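Local coordinates for protein serine-tRNA ligase (Naegleria fowleri, PDB 6BLJ) that probably attaches serine to its cognate tRNA in the cytoplasm, activating the amino acid with ATP as class II synthetases do, at residues P247-K252 with K278-T283; R419-K424 with C438-S443; S300-K305 with F339-P344. All coordinates share one frame; numbering follows the deposited sequence.

Contact 1 of 3, residues P247-K252 with K278-T283; sequences PFFMTK and KYLIAT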
ATOM      1  N   PRO A 247      23.055   0.476  -5.480  1.00 21.03           N
ATOM      2  CA  PRO A 247      22.193   0.626  -4.305  1.00 20.78           C
ATOM      3  C   PRO A 247      21.034  -0.342  -4.414  1.00 20.61           C
ATOM      4  O   PRO A 247      20.522  -0.599  -5.504  1.00 19.77           O
ATOM      5  CB  PRO A 247      21.707   2.085  -4.388  1.00 22.45           C
ATOM      6  CG  PRO A 247      22.775   2.803  -5.227  1.00 24.77           C
ATOM      7  CD  PRO A 247      23.198   1.747  -6.233  1.00 25.09           C
ATOM      8  N   PHE A 248      20.637  -0.896  -3.274  1.00 19.80           N
ATOM      9  CA  PHE A 248      19.417  -1.685  -3.205  1.00 22.30           C
ATOM     10  C   PHE A 248      18.219  -0.833  -2.789  1.00 21.82           C
ATOM     11  O   PHE A 248      17.102  -1.362  -2.751  1.00 23.31           O
ATOM     12  CB  PHE A 248      19.582  -2.868  -2.209  1.00 21.31           C
ATOM     13  CG  PHE A 248      20.714  -3.853  -2.545  1.00 23.86           C
ATOM     14  CD1 PHE A 248      21.437  -3.766  -3.728  1.00 21.89           C
ATOM     15  CD2 PHE A 248      21.030  -4.881  -1.657  1.00 24.66           C
ATOM     16  CE1 PHE A 248      22.487  -4.670  -4.010  1.00 20.17           C
ATOM     17  CE2 PHE A 248      22.070  -5.798  -1.937  1.00 27.85           C
ATOM     18  CZ  PHE A 248      22.793  -5.690  -3.115  1.00 20.54           C
ATOM     19  N   PHE A 249      18.452   0.447  -2.445  1.00 27.50           N
ATOM     20  CA  PHE A 249      17.474   1.501  -2.158  1.00 32.30           C
ATOM     21  C   PHE A 249      17.396   2.476  -3.318  1.00 27.99           C
ATOM     22  O   PHE A 249      18.430   2.854  -3.865  1.00 24.92           O
ATOM     23  CB  PHE A 249      17.891   2.464  -1.020  1.00 34.22           C
ATOM     24  CG  PHE A 249      18.157   1.860   0.289  1.00 30.50           C
ATOM     25  CD1 PHE A 249      17.508   0.727   0.706  1.00 32.16           C
ATOM     26  CD2 PHE A 249      19.055   2.489   1.146  1.00 30.36           C
ATOM     27  CE1 PHE A 249      17.761   0.209   1.960  1.00 35.43           C
ATOM     28  CE2 PHE A 249      19.311   1.982   2.388  1.00 29.03           C
ATOM     29  CZ  PHE A 249      18.670   0.833   2.799  1.00 31.94           C
ATOM     30  N   MET A 250      16.212   3.034  -3.561  1.00 21.39           N
ATOM     31  CA  MET A 250      16.111   4.200  -4.435  1.00 21.91           C
ATOM     32  C   MET A 250      15.138   5.197  -3.826  1.00 24.93           C
ATOM     33  O   MET A 250      14.128   4.797  -3.241  1.00 22.36           O
ATOM     34  CB  MET A 250      15.648   3.804  -5.842  1.00 23.85           C
ATOM     35  CG  MET A 250      16.705   3.103  -6.666  1.00 24.82           C
ATOM     36  SD  MET A 250      16.063   2.649  -8.288  1.00 24.67           S
ATOM     37  CE  MET A 250      15.870   4.254  -9.080  1.00 22.90           C
ATOM     38  N   THR A 251      15.420   6.489  -3.964  1.00 25.59           N
ATOM     39  CA  THR A 251      14.428   7.455  -3.525  1.00 29.35           C
ATOM     40  C   THR A 251      13.184   7.320  -4.399  1.00 31.93           C
ATOM     41  O   THR A 251      13.245   6.856  -5.545  1.00 24.50           O
ATOM     42  CB  THR A 251      14.955   8.895  -3.598  1.00 34.15           C
ATOM     43  OG1 THR A 251      15.035   9.305  -4.963  1.00 32.36           O
ATOM     44  CG2 THR A 251      16.353   8.994  -2.972  1.00 28.55           C
ATOM     45  N   LYS A 252      12.038   7.709  -3.838  1.00 32.22           N
ATOM     46  CA  LYS A 252      10.788   7.551  -4.566  1.00 36.15           C
ATOM     47  C   LYS A 252      10.778   8.386  -5.843  1.00 28.52           C
ATOM     48  O   LYS A 252      10.314   7.919  -6.889  1.00 33.43           O
ATOM     49  CB  LYS A 252       9.607   7.888  -3.647  1.00 46.34           C
ATOM     50  CG  LYS A 252       9.503   6.888  -2.482  1.00 47.40           C
ATOM     51  CD  LYS A 252       8.082   6.681  -1.968  1.00 50.55           C
ATOM     52  CE  LYS A 252       8.033   5.487  -1.016  1.00 51.95           C
ATOM     53  NZ  LYS A 252       6.736   5.366  -0.295  1.00 57.90           N
ATOM     54  N   LYS A 278      12.276   5.536   0.902  1.00 22.85           N
ATOM     55  CA  LYS A 278      12.852   4.925  -0.278  1.00 30.13           C
ATOM     56  C   LYS A 278      12.076   3.663  -0.613  1.00 27.28           C
ATOM     57  O   LYS A 278      11.218   3.221   0.150  1.00 23.65           O
ATOM     58  CB  LYS A 278      14.325   4.608  -0.021  1.00 27.71           C
ATOM     59  CG  LYS A 278      15.167   5.841   0.281  1.00 32.53           C
ATOM     60  CD  LYS A 278      16.573   5.399   0.631  1.00 33.83           C
ATOM     61  CE  LYS A 278      17.313   6.477   1.366  1.00 38.96           C
ATOM     62  NZ  LYS A 278      16.759   6.693   2.726  1.00 30.53           N
ATOM     63  N   TYR A 279      12.394   3.078  -1.763  1.00 25.75           N
ATOM     64  CA  TYR A 279      11.887   1.772  -2.148  1.00 22.40           C
ATOM     65  C   TYR A 279      13.054   0.800  -2.247  1.00 22.41           C
ATOM     66  O   TYR A 279      14.113   1.164  -2.750  1.00 22.42           O
ATOM     67  CB  TYR A 279      11.178   1.775  -3.517  1.00 27.31           C
ATOM     68  CG  TYR A 279       9.854   2.504  -3.616  1.00 36.93           C
ATOM     69  CD1 TYR A 279       8.723   2.017  -2.979  1.00 36.32           C
ATOM     70  CD2 TYR A 279       9.715   3.622  -4.435  1.00 40.62           C
ATOM     71  CE1 TYR A 279       7.497   2.660  -3.099  1.00 44.22           C
ATOM     72  CE2 TYR A 279       8.491   4.266  -4.570  1.00 42.59           C
ATOM     73  CZ  TYR A 279       7.393   3.784  -3.897  1.00 49.87           C
ATOM     74  OH  TYR A 279       6.189   4.432  -4.018  1.00 58.50           O
ATOM     75  N   LEU A 280      12.839  -0.452  -1.834  1.00 21.26           N
ATOM     76  CA  LEU A 280      13.786  -1.507  -2.183  1.00 18.49           C
ATOM     77  C   LEU A 280      13.638  -1.819  -3.670  1.00 26.08           C
ATOM     78  O   LEU A 280      12.526  -1.867  -4.203  1.00 20.97           O
ATOM     79  CB  LEU A 280      13.523  -2.772  -1.364  1.00 18.24           C
ATOM     80  CG  LEU A 280      13.770  -2.695   0.149  1.00 25.01           C
ATOM     81  CD1 LEU A 280      13.348  -3.979   0.839  1.00 20.86           C
ATOM     82  CD2 LEU A 280      15.249  -2.401   0.440  1.00 26.63           C
ATOM     83  N   ILE A 281      14.759  -2.035  -4.348  1.00 20.33           N
ATOM     84  CA  ILE A 281      14.685  -2.290  -5.785  1.00 19.24           C
ATOM     85  C   ILE A 281      14.158  -3.695  -6.060  1.00 23.49           C
ATOM     86  O   ILE A 281      14.424  -4.647  -5.307  1.00 21.94           O
ATOM     87  CB  ILE A 281      16.053  -2.064  -6.444  1.00 24.10           C
ATOM     88  CG1 ILE A 281      17.078  -3.114  -5.987  1.00 20.92           C
ATOM     89  CG2 ILE A 281      16.507  -0.621  -6.162  1.00 18.82           C
ATOM     90  CD1 ILE A 281      18.473  -3.005  -6.760  1.00 21.09           C
ATOM     91  N   ALA A 282      13.387  -3.821  -7.144  1.00 22.65           N
ATOM     92  CA  ALA A 282      12.922  -5.108  -7.656  1.00 22.90           C
ATOM     93  C   ALA A 282      13.912  -5.748  -8.622  1.00 26.68           C
ATOM     94  O   ALA A 282      13.823  -6.956  -8.862  1.00 22.42           O
ATOM     95  CB  ALA A 282      11.561  -4.940  -8.370  1.00 17.29           C
ATOM     96  N   THR A 283      14.885  -4.986  -9.123  1.00 21.82           N
ATOM     97  CA  THR A 283      15.837  -5.434 -10.132  1.00 22.09           C
ATOM     98  C   THR A 283      16.911  -4.359 -10.271  1.00 25.65           C
ATOM     99  O   THR A 283      16.602  -3.169 -10.181  1.00 22.06           O
ATOM    100  CB  THR A 283      15.141  -5.698 -11.492  1.00 23.03           C
ATOM    101  OG1 THR A 283      16.123  -5.833 -12.532  1.00 22.81           O
ATOM    102  CG2 THR A 283      14.165  -4.561 -11.884  1.00 20.73           C
TER
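F248 O receives I281 N in a hydrogen bond of 2.9 Å. The donor stands 36° out of the carbonyl plane, and L280 CA adds a weaker CA-H...O contact to the same oxygen. M250 and Y279 form an antiparallel hydrogen-bonded pair, each N bonded to the other's O, with both donors in the carbonyl planes. The K252 chain crosses the Y279 ring at about a right angle. K252 CE lies over one face, 3.7 Å from the centroid, in a CH-pi contact. Strands 249-251 and 278-280 are neighbours in a small three-stranded antiparallel sheet, completed by 270-272, in the class II synthetase part of the chain. F249 and L280 point the same way from this sheet, and L280 CD2 reaches the F249 ring edge, 3.9 Å from CD1. The K278 and F249 side chains cross at a slant, with K278 CD 3.6 Å from F249 CB, while K278 NZ bonds to E276 O. With I281 CG1 between the backbone N and the carbonyl carbon (chi1 67°), its CG2 touches M250 CG at 3.8 Å and its CD1 lies 3.4 Å from P247 O. The F249 ring meets Y269, and F248 N is hydrogen-bonded to Q332 OE1, both of the second subunit.

Contact 2 of 3, residues R419-K424 with C438-S443; sequences RRLEVK and CHMLNS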
ATOM      1  N   ARG A 419      13.487   8.729 -22.748  1.00 31.85           N
ATOM      2  CA  ARG A 419      12.744   9.994 -22.774  1.00 37.49           C
ATOM      3  C   ARG A 419      12.456  10.499 -21.366  1.00 34.97           C
ATOM      4  O   ARG A 419      12.674  11.672 -21.050  1.00 34.26           O
ATOM      5  CB  ARG A 419      11.433   9.824 -23.537  1.00 38.66           C
ATOM      6  CG  ARG A 419      11.578   9.935 -25.033  1.00 44.03           C
ATOM      7  CD  ARG A 419      10.262   9.670 -25.750  1.00 43.59           C
ATOM      8  NE  ARG A 419      10.521   9.390 -27.156  1.00 48.20           N
ATOM      9  CZ  ARG A 419      10.664  10.335 -28.083  1.00 47.60           C
ATOM     10  NH1 ARG A 419      10.556  11.618 -27.753  1.00 42.33           N
ATOM     11  NH2 ARG A 419      10.909   9.998 -29.340  1.00 46.27           N
ATOM     12  N   ARG A 420      11.955   9.618 -20.503  1.00 34.46           N
ATOM     13  CA  ARG A 420      11.585  10.030 -19.157  1.00 33.60           C
ATOM     14  C   ARG A 420      12.811  10.360 -18.312  1.00 34.96           C
ATOM     15  O   ARG A 420      12.722  11.177 -17.388  1.00 40.32           O
ATOM     16  CB  ARG A 420      10.733   8.930 -18.519  1.00 37.42           C
ATOM     17  CG  ARG A 420       9.391   8.768 -19.225  1.00 34.14           C
ATOM     18  CD  ARG A 420       8.736   7.407 -18.962  1.00 37.48           C
ATOM     19  NE  ARG A 420       7.320   7.420 -19.341  1.00 34.94           N
ATOM     20  CZ  ARG A 420       6.866   7.365 -20.593  1.00 38.63           C
ATOM     21  NH1 ARG A 420       7.708   7.276 -21.618  1.00 37.44           N
ATOM     22  NH2 ARG A 420       5.560   7.386 -20.826  1.00 36.24           N
ATOM     23  N   LEU A 421      13.956   9.754 -18.623  1.00 29.89           N
ATOM     24  CA  LEU A 421      15.207   9.977 -17.914  1.00 28.48           C
ATOM     25  C   LEU A 421      16.103  11.000 -18.604  1.00 28.33           C
ATOM     26  O   LEU A 421      17.175  11.320 -18.080  1.00 37.13           O
ATOM     27  CB  LEU A 421      15.958   8.648 -17.758  1.00 34.26           C
ATOM     28  CG  LEU A 421      15.380   7.609 -16.786  1.00 33.35           C
ATOM     29  CD1 LEU A 421      15.952   6.232 -17.073  1.00 33.84           C
ATOM     30  CD2 LEU A 421      15.713   8.029 -15.369  1.00 30.73           C
ATOM     31  N   GLU A 422      15.692  11.498 -19.766  1.00 30.57           N
ATOM     32  CA  GLU A 422      16.461  12.456 -20.571  1.00 36.91           C
ATOM     33  C   GLU A 422      17.864  11.929 -20.887  1.00 38.09           C
ATOM     34  O   GLU A 422      18.869  12.631 -20.742  1.00 38.97           O
ATOM     35  CB  GLU A 422      16.523  13.818 -19.881  1.00 41.57           C
ATOM     36  CG  GLU A 422      15.159  14.475 -19.726  1.00 51.02           C
ATOM     37  CD  GLU A 422      15.251  15.902 -19.223  1.00 64.83           C
ATOM     38  OE1 GLU A 422      15.936  16.713 -19.879  1.00 74.76           O
ATOM     39  OE2 GLU A 422      14.659  16.209 -18.167  1.00 66.86           O
ATOM     40  N   VAL A 423      17.931  10.681 -21.348  1.00 35.09           N
ATOM     41  CA  VAL A 423      19.198  10.098 -21.797  1.00 31.67           C
ATOM     42  C   VAL A 423      19.286  10.406 -23.289  1.00 35.93           C
ATOM     43  O   VAL A 423      18.758   9.673 -24.135  1.00 31.75           O
ATOM     44  CB  VAL A 423      19.288   8.605 -21.499  1.00 31.59           C
ATOM     45  CG1 VAL A 423      20.692   8.098 -21.803  1.00 37.49           C
ATOM     46  CG2 VAL A 423      18.906   8.329 -20.044  1.00 31.05           C
ATOM     47  N   LYS A 424      19.961  11.501 -23.613  1.00 39.15           N
ATOM     48  CA  LYS A 424      19.936  12.078 -24.952  1.00 37.21           C
ATOM     49  C   LYS A 424      21.024  11.496 -25.850  1.00 40.14           C
ATOM     50  O   LYS A 424      22.081  11.057 -25.388  1.00 39.80           O
ATOM     51  CB  LYS A 424      20.080  13.602 -24.869  1.00 38.89           C
ATOM     52  CG  LYS A 424      18.884  14.272 -24.195  1.00 42.85           C
ATOM     53  CD  LYS A 424      19.112  15.762 -23.947  1.00 48.84           C
ATOM     54  CE  LYS A 424      18.067  16.318 -22.982  1.00 55.54           C
ATOM     55  NZ  LYS A 424      17.993  17.804 -22.999  1.00 59.96           N
ATOM     56  N   CYS A 438      18.563   8.029 -26.739  1.00 33.14           N
ATOM     57  CA  CYS A 438      19.127   6.690 -26.846  1.00 35.78           C
ATOM     58  C   CYS A 438      18.031   5.639 -26.678  1.00 34.81           C
ATOM     59  O   CYS A 438      16.892   5.944 -26.314  1.00 31.12           O
ATOM     60  CB  CYS A 438      20.216   6.473 -25.796  1.00 32.02           C
ATOM     61  SG  CYS A 438      21.650   7.573 -25.980  1.00 38.77           S
ATOM     62  N   HIS A 439      18.395   4.385 -26.936  1.00 32.35           N
ATOM     63  CA  HIS A 439      17.552   3.242 -26.616  1.00 36.16           C
ATOM     64  C   HIS A 439      18.139   2.495 -25.428  1.00 37.50           C
ATOM     65  O   HIS A 439      19.360   2.480 -25.236  1.00 33.59           O
ATOM     66  CB  HIS A 439      17.424   2.264 -27.789  1.00 32.31           C
ATOM     67  CG  HIS A 439      16.666   2.812 -28.957  1.00 31.49           C
ATOM     68  ND1 HIS A 439      16.230   2.020 -29.997  1.00 29.03           N
ATOM     69  CD2 HIS A 439      16.266   4.073 -29.250  1.00 30.05           C
ATOM     70  CE1 HIS A 439      15.606   2.773 -30.889  1.00 29.94           C
ATOM     71  NE2 HIS A 439      15.614   4.022 -30.458  1.00 31.02           N
ATOM     72  N   MET A 440      17.259   1.843 -24.654  1.00 25.53           N
ATOM     73  CA  MET A 440      17.666   1.030 -23.521  1.00 30.62           C
ATOM     74  C   MET A 440      17.019  -0.346 -23.595  1.00 30.71           C
ATOM     75  O   MET A 440      15.834  -0.476 -23.933  1.00 28.23           O
ATOM     76  CB  MET A 440      17.289   1.691 -22.181  1.00 30.98           C
ATOM     77  CG  MET A 440      18.300   2.678 -21.630  1.00 35.86           C
ATOM     78  SD  MET A 440      17.660   3.446 -20.115  1.00 38.26           S
ATOM     79  CE  MET A 440      19.138   4.315 -19.609  1.00 36.68           C
ATOM     80  N   LEU A 441      17.803  -1.363 -23.243  1.00 28.18           N
ATOM     81  CA  LEU A 441      17.367  -2.753 -23.188  1.00 26.68           C
ATOM     82  C   LEU A 441      17.807  -3.381 -21.873  1.00 30.32           C
ATOM     83  O   LEU A 441      18.804  -2.967 -21.272  1.00 26.42           O
ATOM     84  CB  LEU A 441      17.958  -3.588 -24.341  1.00 23.59           C
ATOM     85  CG  LEU A 441      17.745  -3.074 -25.769  1.00 29.70           C
ATOM     86  CD1 LEU A 441      18.918  -2.205 -26.193  1.00 25.43           C
ATOM     87  CD2 LEU A 441      17.551  -4.261 -26.713  1.00 24.77           C
ATOM     88  N   ASN A 442      17.077  -4.413 -21.445  1.00 22.00           N
ATOM     89  CA  ASN A 442      17.514  -5.210 -20.309  1.00 28.27           C
ATOM     90  C   ASN A 442      17.144  -6.669 -20.532  1.00 27.87           C
ATOM     91  O   ASN A 442      16.165  -6.982 -21.211  1.00 28.15           O
ATOM     92  CB  ASN A 442      16.892  -4.732 -18.987  1.00 31.43           C
ATOM     93  CG  ASN A 442      15.402  -5.006 -18.917  1.00 34.92           C
ATOM     94  OD1 ASN A 442      14.595  -4.237 -19.425  1.00 39.71           O
ATOM     95  ND2 ASN A 442      15.036  -6.114 -18.294  1.00 39.78           N
ATOM     96  N   SER A 443      17.946  -7.555 -19.952  1.00 25.35           N
ATOM     97  CA  SER A 443      17.696  -8.987 -19.986  1.00 23.91           C
ATOM     98  C   SER A 443      18.315  -9.650 -18.769  1.00 30.06           C
ATOM     99  O   SER A 443      19.498  -9.447 -18.486  1.00 27.84           O
ATOM    100  CB  SER A 443      18.266  -9.636 -21.252  1.00 23.38           C
ATOM    101  OG  SER A 443      17.996 -11.031 -21.223  1.00 28.44           O
TER
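V423 O accepts C438 N at 3.1 Å, in a nearly straight bond with an N-H...O angle of 168°. The donor is tilted 16° from the carbonyl plane. This is the close part of the contact. C438 SG lies anti to its own carbonyl carbon (chi1 -63°) and comes 3.6 Å from K424 O. V423 CG1 is a looser neighbour, 4.3 Å from C438 SG. Packing is slacker towards M440. Its extended chain crosses V423 at about a right angle, and the terminal CE touches V423 CG2 at 4.0 Å. M440 SD only just reaches L421 CD1, at 4.5 Å. These apolar groups are buried, and M440 also packs on F339. The chain turns here at the end of helix 416-421. E422 takes positive phi in a Schellman motif, and the chain then enters the short strand 424-425, antiparallel to strand 436-447 in the large mixed sheet of the class II core. The other side of the turn is partly exposed. The CB of K424 points away from strand 436-447, and K424 NZ makes a long salt bridge of 3.9 Å with E422 OE1. On the helix itself, R419 NH2 forms a salt bridge with D415 OD2.

Contact 3 of 3, residues S300-K305 with F339-P344; sequences SELPIK and FVVTSP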
ATOM      1  N   SER A 300      30.065   7.587 -30.848  1.00 47.06           N
ATOM      2  CA  SER A 300      31.359   7.021 -30.491  1.00 49.98           C
ATOM      3  C   SER A 300      31.378   6.446 -29.078  1.00 50.46           C
ATOM      4  O   SER A 300      32.255   5.633 -28.771  1.00 53.30           O
ATOM      5  CB  SER A 300      32.446   8.085 -30.628  1.00 54.95           C
ATOM      6  OG  SER A 300      32.323   9.076 -29.618  1.00 58.46           O
ATOM      7  N   GLU A 301      30.441   6.853 -28.220  1.00 42.74           N
ATOM      8  CA  GLU A 301      30.360   6.401 -26.836  1.00 46.84           C
ATOM      9  C   GLU A 301      29.342   5.287 -26.637  1.00 45.86           C
ATOM     10  O   GLU A 301      29.052   4.932 -25.494  1.00 40.57           O
ATOM     11  CB  GLU A 301      30.005   7.571 -25.916  1.00 44.39           C
ATOM     12  CG  GLU A 301      30.988   8.720 -25.983  1.00 55.27           C
ATOM     13  CD  GLU A 301      30.471   9.970 -25.297  1.00 60.22           C
ATOM     14  OE1 GLU A 301      29.366  10.435 -25.655  1.00 49.63           O
ATOM     15  OE2 GLU A 301      31.177  10.492 -24.406  1.00 68.60           O
ATOM     16  N   LEU A 302      28.777   4.751 -27.711  1.00 44.35           N
ATOM     17  CA  LEU A 302      27.742   3.739 -27.618  1.00 42.79           C
ATOM     18  C   LEU A 302      28.157   2.521 -28.428  1.00 43.93           C
ATOM     19  O   LEU A 302      28.883   2.651 -29.415  1.00 42.20           O
ATOM     20  CB  LEU A 302      26.399   4.292 -28.122  1.00 37.52           C
ATOM     21  CG  LEU A 302      25.817   5.453 -27.307  1.00 40.08           C
ATOM     22  CD1 LEU A 302      24.802   6.248 -28.117  1.00 39.97           C
ATOM     23  CD2 LEU A 302      25.159   4.933 -26.008  1.00 32.05           C
ATOM     24  N   PRO A 303      27.731   1.322 -28.023  1.00 41.36           N
ATOM     25  CA  PRO A 303      26.831   1.026 -26.902  1.00 35.39           C
ATOM     26  C   PRO A 303      27.505   0.979 -25.529  1.00 35.32           C
ATOM     27  O   PRO A 303      28.723   0.856 -25.427  1.00 34.87           O
ATOM     28  CB  PRO A 303      26.282  -0.353 -27.271  1.00 34.59           C
ATOM     29  CG  PRO A 303      27.425  -0.999 -27.999  1.00 40.80           C
ATOM     30  CD  PRO A 303      28.062   0.116 -28.803  1.00 39.99           C
ATOM     31  N   ILE A 304      26.691   1.080 -24.483  1.00 30.62           N
ATOM     32  CA  ILE A 304      27.132   0.966 -23.096  1.00 32.33           C
ATOM     33  C   ILE A 304      26.551  -0.322 -22.539  1.00 32.98           C
ATOM     34  O   ILE A 304      25.329  -0.477 -22.483  1.00 33.46           O
ATOM     35  CB  ILE A 304      26.680   2.170 -22.258  1.00 37.49           C
ATOM     36  CG1 ILE A 304      27.215   3.471 -22.851  1.00 35.72           C
ATOM     37  CG2 ILE A 304      27.131   2.016 -20.814  1.00 39.70           C
ATOM     38  CD1 ILE A 304      26.628   4.689 -22.207  1.00 38.47           C
ATOM     39  N   LYS A 305      27.413  -1.240 -22.116  1.00 31.38           N
ATOM     40  CA  LYS A 305      26.987  -2.561 -21.670  1.00 30.77           C
ATOM     41  C   LYS A 305      27.343  -2.739 -20.198  1.00 35.50           C
ATOM     42  O   LYS A 305      28.499  -2.539 -19.808  1.00 32.67           O
ATOM     43  CB  LYS A 305      27.646  -3.662 -22.500  1.00 29.67           C
ATOM     44  CG  LYS A 305      27.371  -3.622 -24.018  1.00 33.32           C
ATOM     45  CD  LYS A 305      28.125  -4.765 -24.709  1.00 39.26           C
ATOM     46  CE  LYS A 305      27.919  -4.776 -26.218  1.00 46.45           C
ATOM     47  NZ  LYS A 305      28.623  -5.932 -26.841  1.00 47.74           N
ATOM     48  N   PHE A 339      22.219  -5.059 -19.043  1.00 23.81           N
ATOM     49  CA  PHE A 339      21.621  -3.743 -19.265  1.00 23.31           C
ATOM     50  C   PHE A 339      22.446  -3.013 -20.318  1.00 26.79           C
ATOM     51  O   PHE A 339      23.670  -2.906 -20.174  1.00 31.43           O
ATOM     52  CB  PHE A 339      21.565  -2.929 -17.957  1.00 23.87           C
ATOM     53  CG  PHE A 339      20.798  -1.627 -18.082  1.00 31.27           C
ATOM     54  CD1 PHE A 339      21.397  -0.491 -18.629  1.00 27.76           C
ATOM     55  CD2 PHE A 339      19.481  -1.546 -17.665  1.00 30.32           C
ATOM     56  CE1 PHE A 339      20.692   0.695 -18.755  1.00 31.70           C
ATOM     57  CE2 PHE A 339      18.763  -0.362 -17.784  1.00 32.25           C
ATOM     58  CZ  PHE A 339      19.365   0.761 -18.333  1.00 33.23           C
ATOM     59  N   VAL A 340      21.803  -2.537 -21.390  1.00 30.26           N
ATOM     60  CA  VAL A 340      22.528  -1.925 -22.501  1.00 29.65           C
ATOM     61  C   VAL A 340      21.859  -0.626 -22.935  1.00 33.36           C
ATOM     62  O   VAL A 340      20.633  -0.563 -23.080  1.00 35.01           O
ATOM     63  CB  VAL A 340      22.651  -2.883 -23.704  1.00 33.96           C
ATOM     64  CG1 VAL A 340      23.524  -2.240 -24.803  1.00 30.87           C
ATOM     65  CG2 VAL A 340      23.257  -4.222 -23.274  1.00 29.02           C
ATOM     66  N   VAL A 341      22.682   0.407 -23.158  1.00 28.02           N
ATOM     67  CA  VAL A 341      22.277   1.647 -23.811  1.00 26.64           C
ATOM     68  C   VAL A 341      22.821   1.609 -25.239  1.00 31.51           C
ATOM     69  O   VAL A 341      24.022   1.376 -25.440  1.00 32.93           O
ATOM     70  CB  VAL A 341      22.823   2.876 -23.058  1.00 33.65           C
ATOM     71  CG1 VAL A 341      22.288   4.174 -23.669  1.00 30.60           C
ATOM     72  CG2 VAL A 341      22.548   2.789 -21.543  1.00 32.83           C
ATOM     73  N   THR A 342      21.959   1.842 -26.236  1.00 28.12           N
ATOM     74  CA  THR A 342      22.437   1.840 -27.626  1.00 36.50           C
ATOM     75  C   THR A 342      22.074   3.128 -28.352  1.00 36.06           C
ATOM     76  O   THR A 342      21.217   3.908 -27.927  1.00 36.52           O
ATOM     77  CB  THR A 342      21.880   0.672 -28.455  1.00 35.45           C
ATOM     78  OG1 THR A 342      20.527   0.973 -28.833  1.00 41.44           O
ATOM     79  CG2 THR A 342      21.937  -0.637 -27.678  1.00 31.98           C
ATOM     80  N   SER A 343      22.731   3.311 -29.497  1.00 34.91           N
ATOM     81  CA  SER A 343      22.317   4.321 -30.446  1.00 33.93           C
ATOM     82  C   SER A 343      20.880   4.056 -30.891  1.00 33.48           C
ATOM     83  O   SER A 343      20.430   2.911 -30.916  1.00 34.07           O
ATOM     84  CB  SER A 343      23.250   4.308 -31.661  1.00 43.40           C
ATOM     85  OG  SER A 343      22.663   4.958 -32.773  1.00 44.93           O
ATOM     86  N   PRO A 344      20.129   5.104 -31.231  1.00 36.36           N
ATOM     87  CA  PRO A 344      18.800   4.906 -31.810  1.00 39.67           C
ATOM     88  C   PRO A 344      18.813   4.669 -33.313  1.00 37.65           C
ATOM     89  O   PRO A 344      17.740   4.533 -33.900  1.00 36.14           O
ATOM     90  CB  PRO A 344      18.092   6.226 -31.469  1.00 38.42           C
ATOM     91  CG  PRO A 344      19.192   7.233 -31.565  1.00 35.91           C
ATOM     92  CD  PRO A 344      20.431   6.534 -31.026  1.00 35.11           C
TER
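L302 packs on V341 and S343. Its CB lies 4.0 Å from S343 N. CG is anti to the carbonyl carbon (chi1 -64°), and beyond it the two methyl groups part. CD1 goes to S343, 3.8 Å from its N. CD2 meets V341 CG1, also at 3.8 Å, and passes at a similar distance from V341 O; the two side chains meet at a slant. Next to L302, a cis peptide bond precedes P303, and P303 CB lies 3.4 Å from V341 O. The chain then enters strand 304-313, antiparallel to strand 332-342 in the large sheet of the class II catalytic core. I304 and V341 are a hydrogen-bonded pair: I304 N donates to V341 O and V341 N to I304 O, each at 2.9 Å with the donor in the carbonyl plane. Their CB atoms are 4.0 Å apart on one face of the sheet. K305 and V340 lie side by side on the other face, where K305 CG reaches V340 CG1 at 4.2 Å. V340 also packs on M352 and M356 of helix 348-366. The extended K305 chain runs on, and its NZ forms a salt bridge with E355 of that helix.

In the fold
Contacts 2 and 3 join in the large mixed sheet, where strands 332-342 and 436-447 are neighbours. Their centres are about 9 Å apart. H439 O and T342 N, and L441 N and V340 O, are probable hydrogen bonds, each 2.9 Å. Contact 1 lies in a small three-stranded sheet, with I281 hydrogen-bonded to F313 of strand 304-313. Its centre is about 19 Å from that of contact 2 and 24 Å from that of contact 3, and it touches neither. The side chains of I281 in contact 1 and F339 in contact 3 each lie about 11 Å from bound AMP. T283 is hydrogen-bonded to K335, and A282 to R314, both residues of the AMP pocket.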